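Local atomic coordinates of PT26-6P (Thermococcus sp., PDB entry 2WB7), a protein that is of unknown function but is encoded by a family of mobile extrachromosomal elements of Euryarchaea and combines three domains with novel folds. Residues A[306-310]-A[338-342]; A[251-257]-A[270-276]. The contacts are given in a common frame with arbitrary orientation. Numbering follows the deposited sequence.

Interaction 1 (A[306-310]-A[338-342])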
loop_
_atom_site.group_PDB
_atom_site.type_symbol
_atom_site.label_atom_id
_atom_site.label_comp_id
_atom_site.label_asym_id
_atom_site.label_seq_id
_atom_site.Cartn_x
_atom_site.Cartn_y
_atom_site.Cartn_z
ATOM N N TYR A 306 -12.282 11.232 1.037
ATOM C CA TYR A 306 -11.317 10.614 1.962
ATOM C C TYR A 306 -11.723 10.709 3.424
ATOM O O TYR A 306 -12.467 11.604 3.832
ATOM C CB TYR A 306 -9.939 11.276 1.831
ATOM C CG TYR A 306 -9.930 12.718 2.289
ATOM C CD1 TYR A 306 -9.710 13.041 3.624
ATOM C CD2 TYR A 306 -10.165 13.772 1.381
ATOM C CE1 TYR A 306 -9.733 14.350 4.060
ATOM C CE2 TYR A 306 -10.183 15.107 1.805
ATOM C CZ TYR A 306 -9.967 15.375 3.157
ATOM O OH TYR A 306 -9.971 16.661 3.621
ATOM N N ARG A 307 -11.192 9.783 4.218
ATOM C CA ARG A 307 -11.232 9.884 5.675
ATOM C C ARG A 307 -9.933 9.360 6.289
ATOM O O ARG A 307 -9.542 8.229 6.063
ATOM C CB ARG A 307 -12.418 9.097 6.230
ATOM C CG ARG A 307 -12.677 9.336 7.686
ATOM C CD ARG A 307 -14.050 8.848 8.088
ATOM N NE ARG A 307 -14.561 9.714 9.135
ATOM C CZ ARG A 307 -15.629 10.497 9.016
ATOM N NH1 ARG A 307 -16.341 10.494 7.899
ATOM N NH2 ARG A 307 -15.996 11.264 10.039
ATOM N N PHE A 308 -9.262 10.187 7.071
ATOM C CA PHE A 308 -8.091 9.734 7.822
ATOM C C PHE A 308 -8.493 9.699 9.272
ATOM O O PHE A 308 -9.122 10.649 9.752
ATOM C CB PHE A 308 -6.905 10.690 7.611
ATOM C CG PHE A 308 -6.447 10.753 6.180
ATOM C CD1 PHE A 308 -5.641 9.744 5.649
ATOM C CD2 PHE A 308 -6.883 11.764 5.344
ATOM C CE1 PHE A 308 -5.257 9.765 4.328
ATOM C CE2 PHE A 308 -6.494 11.787 4.016
ATOM C CZ PHE A 308 -5.675 10.784 3.512
ATOM N N VAL A 309 -8.168 8.607 9.962
ATOM C CA VAL A 309 -8.582 8.429 11.352
ATOM C C VAL A 309 -7.483 7.844 12.222
ATOM O O VAL A 309 -6.481 7.346 11.721
ATOM C CB VAL A 309 -9.833 7.493 11.482
ATOM C CG1 VAL A 309 -10.958 7.962 10.553
ATOM C CG2 VAL A 309 -9.451 6.042 11.219
ATOM N N THR A 310 -7.662 7.936 13.533
ATOM C CA THR A 310 -6.961 7.048 14.448
ATOM C C THR A 310 -8.074 6.228 15.050
ATOM O O THR A 310 -9.208 6.724 15.202
ATOM C CB THR A 310 -6.208 7.783 15.578
ATOM O OG1 THR A 310 -7.094 8.666 16.278
ATOM C CG2 THR A 310 -5.064 8.565 15.025
ATOM N N PHE A 338 -2.784 16.079 3.474
ATOM C CA PHE A 338 -3.852 16.160 4.438
ATOM C C PHE A 338 -3.227 15.884 5.783
ATOM O O PHE A 338 -2.391 14.992 5.912
ATOM C CB PHE A 338 -4.927 15.122 4.116
ATOM C CG PHE A 338 -5.546 15.302 2.754
ATOM C CD1 PHE A 338 -4.977 14.722 1.632
ATOM C CD2 PHE A 338 -6.682 16.078 2.590
ATOM C CE1 PHE A 338 -5.543 14.898 0.380
ATOM C CE2 PHE A 338 -7.250 16.259 1.333
ATOM C CZ PHE A 338 -6.683 15.664 0.232
ATOM N N GLY A 339 -3.602 16.664 6.783
ATOM C CA GLY A 339 -3.043 16.499 8.113
ATOM C C GLY A 339 -4.005 15.829 9.056
ATOM O O GLY A 339 -5.212 15.885 8.864
ATOM N N LEU A 340 -3.465 15.168 10.071
ATOM C CA LEU A 340 -4.268 14.612 11.155
ATOM C C LEU A 340 -3.437 14.729 12.391
ATOM O O LEU A 340 -2.277 14.366 12.388
ATOM C CB LEU A 340 -4.599 13.140 10.931
ATOM C CG LEU A 340 -5.448 12.523 12.041
ATOM C CD1 LEU A 340 -6.655 13.389 12.323
ATOM C CD2 LEU A 340 -5.875 11.136 11.669
ATOM N N THR A 341 -4.037 15.233 13.456
ATOM C CA THR A 341 -3.371 15.326 14.742
ATOM C C THR A 341 -3.923 14.254 15.665
ATOM O O THR A 341 -5.121 14.218 15.943
ATOM C CB THR A 341 -3.624 16.701 15.358
ATOM O OG1 THR A 341 -2.943 17.692 14.571
ATOM C CG2 THR A 341 -3.119 16.754 16.793
ATOM N N ALA A 342 -3.066 13.369 16.137
ATOM C CA ALA A 342 -3.524 12.324 17.045
ATOM C C ALA A 342 -3.216 12.631 18.509
ATOM O O ALA A 342 -2.058 12.838 18.878
ATOM C CB ALA A 342 -2.902 10.997 16.663
#
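Aromatic contacts dominate one end. The edge of the F338 ring meets the face of Y306 in a tilted edge-to-face pair, ring centroids 4.3 Å apart and planes at 50°. F308, which also stacks on F286 of strand 281-290, completes an aromatic cluster: its CE2 lies 3.7 Å from F338 CB, and its ring sits oblique to that of F338, centroids 5.8 Å apart. The two strand segments run nearly parallel, 22° between directions and 7.9 Å between axes, yet share no hydrogen bonds and are not neighbours in their sheet. The sheet of the second immunoglobulin-like domain bends round so that its edge strand 336-343 comes to face strand 301-314 through side chains. Backbone bonding of 306-310 instead goes to strands 319-331 and 350-364. Aliphatic packing continues beyond the rings. L340 CD2 lies 4.2 Å from F308 CB and 4.3 Å from T310 CG2, and rests on the backbone at V309 C (3.7 Å). At the far end T310 CG2 touches A342 CB at 3.6 Å.

Interaction 2 (A[251-257]-A[270-276])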
loop_
_atom_site.group_PDB
_atom_site.type_symbol
_atom_site.label_atom_id
_atom_site.label_comp_id
_atom_site.label_asym_id
_atom_site.label_seq_id
_atom_site.Cartn_x
_atom_site.Cartn_y
_atom_site.Cartn_z
ATOM N N LYS A 251 9.748 17.138 14.096
ATOM C CA LYS A 251 10.360 16.382 13.007
ATOM C C LYS A 251 9.468 15.250 12.507
ATOM O O LYS A 251 8.606 14.757 13.238
ATOM C CB LYS A 251 11.728 15.862 13.417
ATOM C CG LYS A 251 12.689 16.982 13.736
ATOM C CD LYS A 251 14.107 16.651 13.264
ATOM C CE LYS A 251 15.047 17.796 13.596
ATOM N NZ LYS A 251 14.273 19.075 13.523
ATOM N N TRP A 252 9.672 14.855 11.256
ATOM C CA TRP A 252 8.871 13.804 10.649
ATOM C C TRP A 252 9.738 12.639 10.234
ATOM O O TRP A 252 10.948 12.768 10.111
ATOM C CB TRP A 252 8.172 14.331 9.399
ATOM C CG TRP A 252 7.425 15.602 9.599
ATOM C CD1 TRP A 252 7.938 16.863 9.573
ATOM C CD2 TRP A 252 6.021 15.744 9.831
ATOM N NE1 TRP A 252 6.941 17.780 9.777
ATOM C CE2 TRP A 252 5.755 17.121 9.947
ATOM C CE3 TRP A 252 4.965 14.841 9.959
ATOM C CZ2 TRP A 252 4.479 17.618 10.189
ATOM C CZ3 TRP A 252 3.699 15.339 10.200
ATOM C CH2 TRP A 252 3.468 16.712 10.306
ATOM N N VAL A 253 9.098 11.503 10.005
ATOM C CA VAL A 253 9.709 10.390 9.311
ATOM C C VAL A 253 8.634 9.814 8.401
ATOM O O VAL A 253 7.441 9.919 8.705
ATOM C CB VAL A 253 10.125 9.303 10.280
ATOM C CG1 VAL A 253 11.396 9.687 11.028
ATOM C CG2 VAL A 253 8.988 9.010 11.228
ATOM N N LEU A 254 9.036 9.223 7.285
ATOM C CA LEU A 254 8.077 8.524 6.454
ATOM C C LEU A 254 7.789 7.199 7.118
ATOM O O LEU A 254 8.672 6.594 7.723
ATOM C CB LEU A 254 8.658 8.273 5.079
ATOM C CG LEU A 254 8.871 9.517 4.209
ATOM C CD1 LEU A 254 9.182 9.054 2.774
ATOM C CD2 LEU A 254 7.651 10.455 4.253
ATOM N N TYR A 255 6.554 6.738 7.036
ATOM C CA TYR A 255 6.255 5.428 7.605
ATOM C C TYR A 255 6.025 4.424 6.486
ATOM O O TYR A 255 5.549 4.784 5.409
ATOM C CB TYR A 255 5.041 5.498 8.554
ATOM C CG TYR A 255 5.417 5.715 10.007
ATOM C CD1 TYR A 255 5.594 6.993 10.530
ATOM C CD2 TYR A 255 5.604 4.633 10.856
ATOM C CE1 TYR A 255 5.944 7.175 11.850
ATOM C CE2 TYR A 255 5.950 4.804 12.168
ATOM C CZ TYR A 255 6.116 6.064 12.661
ATOM O OH TYR A 255 6.464 6.209 13.980
ATOM N N GLN A 256 6.378 3.170 6.718
ATOM C CA GLN A 256 5.877 2.138 5.835
ATOM C C GLN A 256 4.352 2.145 6.031
ATOM O O GLN A 256 3.860 2.424 7.137
ATOM C CB GLN A 256 6.467 0.766 6.178
ATOM C CG GLN A 256 7.981 0.641 6.067
ATOM C CD GLN A 256 8.489 0.823 4.655
ATOM O OE1 GLN A 256 7.791 0.540 3.677
ATOM N NE2 GLN A 256 9.722 1.298 4.536
ATOM N N ASN A 257 3.606 1.867 4.963
ATOM C CA ASN A 257 2.158 1.706 5.057
ATOM C C ASN A 257 1.784 0.299 4.624
ATOM O O ASN A 257 2.411 -0.264 3.744
ATOM C CB ASN A 257 1.430 2.683 4.127
ATOM C CG ASN A 257 1.337 4.080 4.683
ATOM O OD1 ASN A 257 2.125 4.947 4.330
ATOM N ND2 ASN A 257 0.367 4.314 5.541
ATOM N N THR A 270 2.627 8.305 3.878
ATOM C CA THR A 270 2.429 8.800 5.240
ATOM C C THR A 270 3.720 9.336 5.812
ATOM O O THR A 270 4.736 8.640 5.841
ATOM C CB THR A 270 1.937 7.699 6.215
ATOM O OG1 THR A 270 0.650 7.203 5.813
ATOM C CG2 THR A 270 1.810 8.276 7.600
ATOM N N ALA A 271 3.694 10.577 6.270
ATOM C CA ALA A 271 4.760 11.070 7.115
ATOM C C ALA A 271 4.129 11.396 8.459
ATOM O O ALA A 271 3.021 11.931 8.515
ATOM C CB ALA A 271 5.391 12.284 6.513
ATOM N N ALA A 272 4.817 11.058 9.543
ATOM C CA ALA A 272 4.299 11.358 10.869
ATOM C C ALA A 272 5.435 11.693 11.839
ATOM O O ALA A 272 6.601 11.676 11.446
ATOM C CB ALA A 272 3.481 10.194 11.367
ATOM N N SER A 273 5.087 12.031 13.088
ATOM C CA SER A 273 6.070 12.154 14.161
ATOM C C SER A 273 6.623 10.786 14.436
ATOM O O SER A 273 5.924 9.792 14.247
ATOM C CB SER A 273 5.418 12.641 15.445
ATOM O OG SER A 273 4.466 13.641 15.175
ATOM N N PRO A 274 7.875 10.710 14.895
ATOM C CA PRO A 274 8.483 9.384 15.132
ATOM C C PRO A 274 8.192 8.745 16.521
ATOM O O PRO A 274 8.652 7.629 16.802
ATOM C CB PRO A 274 9.992 9.657 14.965
ATOM C CG PRO A 274 10.136 11.207 14.826
ATOM C CD PRO A 274 8.816 11.817 15.134
ATOM N N VAL A 275 7.451 9.455 17.375
ATOM C CA VAL A 275 7.145 8.975 18.723
ATOM C C VAL A 275 5.648 8.944 18.953
ATOM O O VAL A 275 4.952 9.923 18.674
ATOM C CB VAL A 275 7.702 9.904 19.782
ATOM C CG1 VAL A 275 7.944 9.142 21.026
ATOM C CG2 VAL A 275 8.975 10.489 19.313
ATOM N N HIS A 276 5.158 7.823 19.483
ATOM C CA HIS A 276 3.727 7.620 19.710
ATOM C C HIS A 276 3.533 6.966 21.058
ATOM O O HIS A 276 3.804 5.784 21.221
ATOM C CB HIS A 276 3.152 6.729 18.612
ATOM C CG HIS A 276 3.408 7.249 17.230
ATOM N ND1 HIS A 276 2.564 8.140 16.601
ATOM C CD2 HIS A 276 4.425 7.021 16.361
ATOM C CE1 HIS A 276 3.041 8.425 15.401
ATOM N NE2 HIS A 276 4.168 7.759 15.231
HETATM O O HOH W 1 4.440 6.277 3.485
#
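This is an antiparallel β-hairpin contact: strands 253-261 and 266-272 are adjacent in the eight-stranded sheet of the second immunoglobulin-like domain. The pairing is strongly twisted, with 135° between the short segments' directions. V253 and A272 form a hydrogen-bonded pair, V253 N to A272 O at 2.9 Å and A272 N to V253 O at 3.0 Å. L254 and A271 follow as a non-hydrogen-bonded pair, and Y255 N donates to T270 O at 2.9 Å. On the face bearing V253, Y255, T270 and A272, Y255 CE1 packs on A272 CB at 3.9 Å and V253 CG2 on P274 CB at 3.9 Å. On the other face L254 CD2 meets A271 CB at 3.7 Å. Beyond the strand, H276 NE2 gives a weak hydrogen bond to Y255 OH (3.0 Å), whose stronger partner is the carbonyl of G236; H276 ND1 bonds to Y344 OH. Pairing loosens where strand 253-261 is interrupted. N257 ND2 donates to T270 OG1 at 2.9 Å, and since Y255 O stands 4.8 Å from T270 N, a water fills the gap, accepting from T270 N at 2.7 Å and bonding Y255 O at 2.7 Å and N257 OD1 at 2.8 Å.

Both contacts belong to one antiparallel sheet, but they hold it in different ways: interaction 2 pairs neighbouring strands through the backbone, whereas interaction 1 packs side chains of strands far apart in the strand order. Their centres lie about 13 Å apart and their nearest atoms about 6 Å, so they do not touch. Strand 281-290 lies between 266-272 and 336-343 and connects them. Its F286 meets T270 and stacks on F308, Y284 touches A272 and A342, and M283 touches W252 and T341. The hairpin of interaction 2 is complete by residue 276, thirty residues ahead of the first strand segment of interaction 1. With the protein's function unknown, neither contact can be tied to an active site.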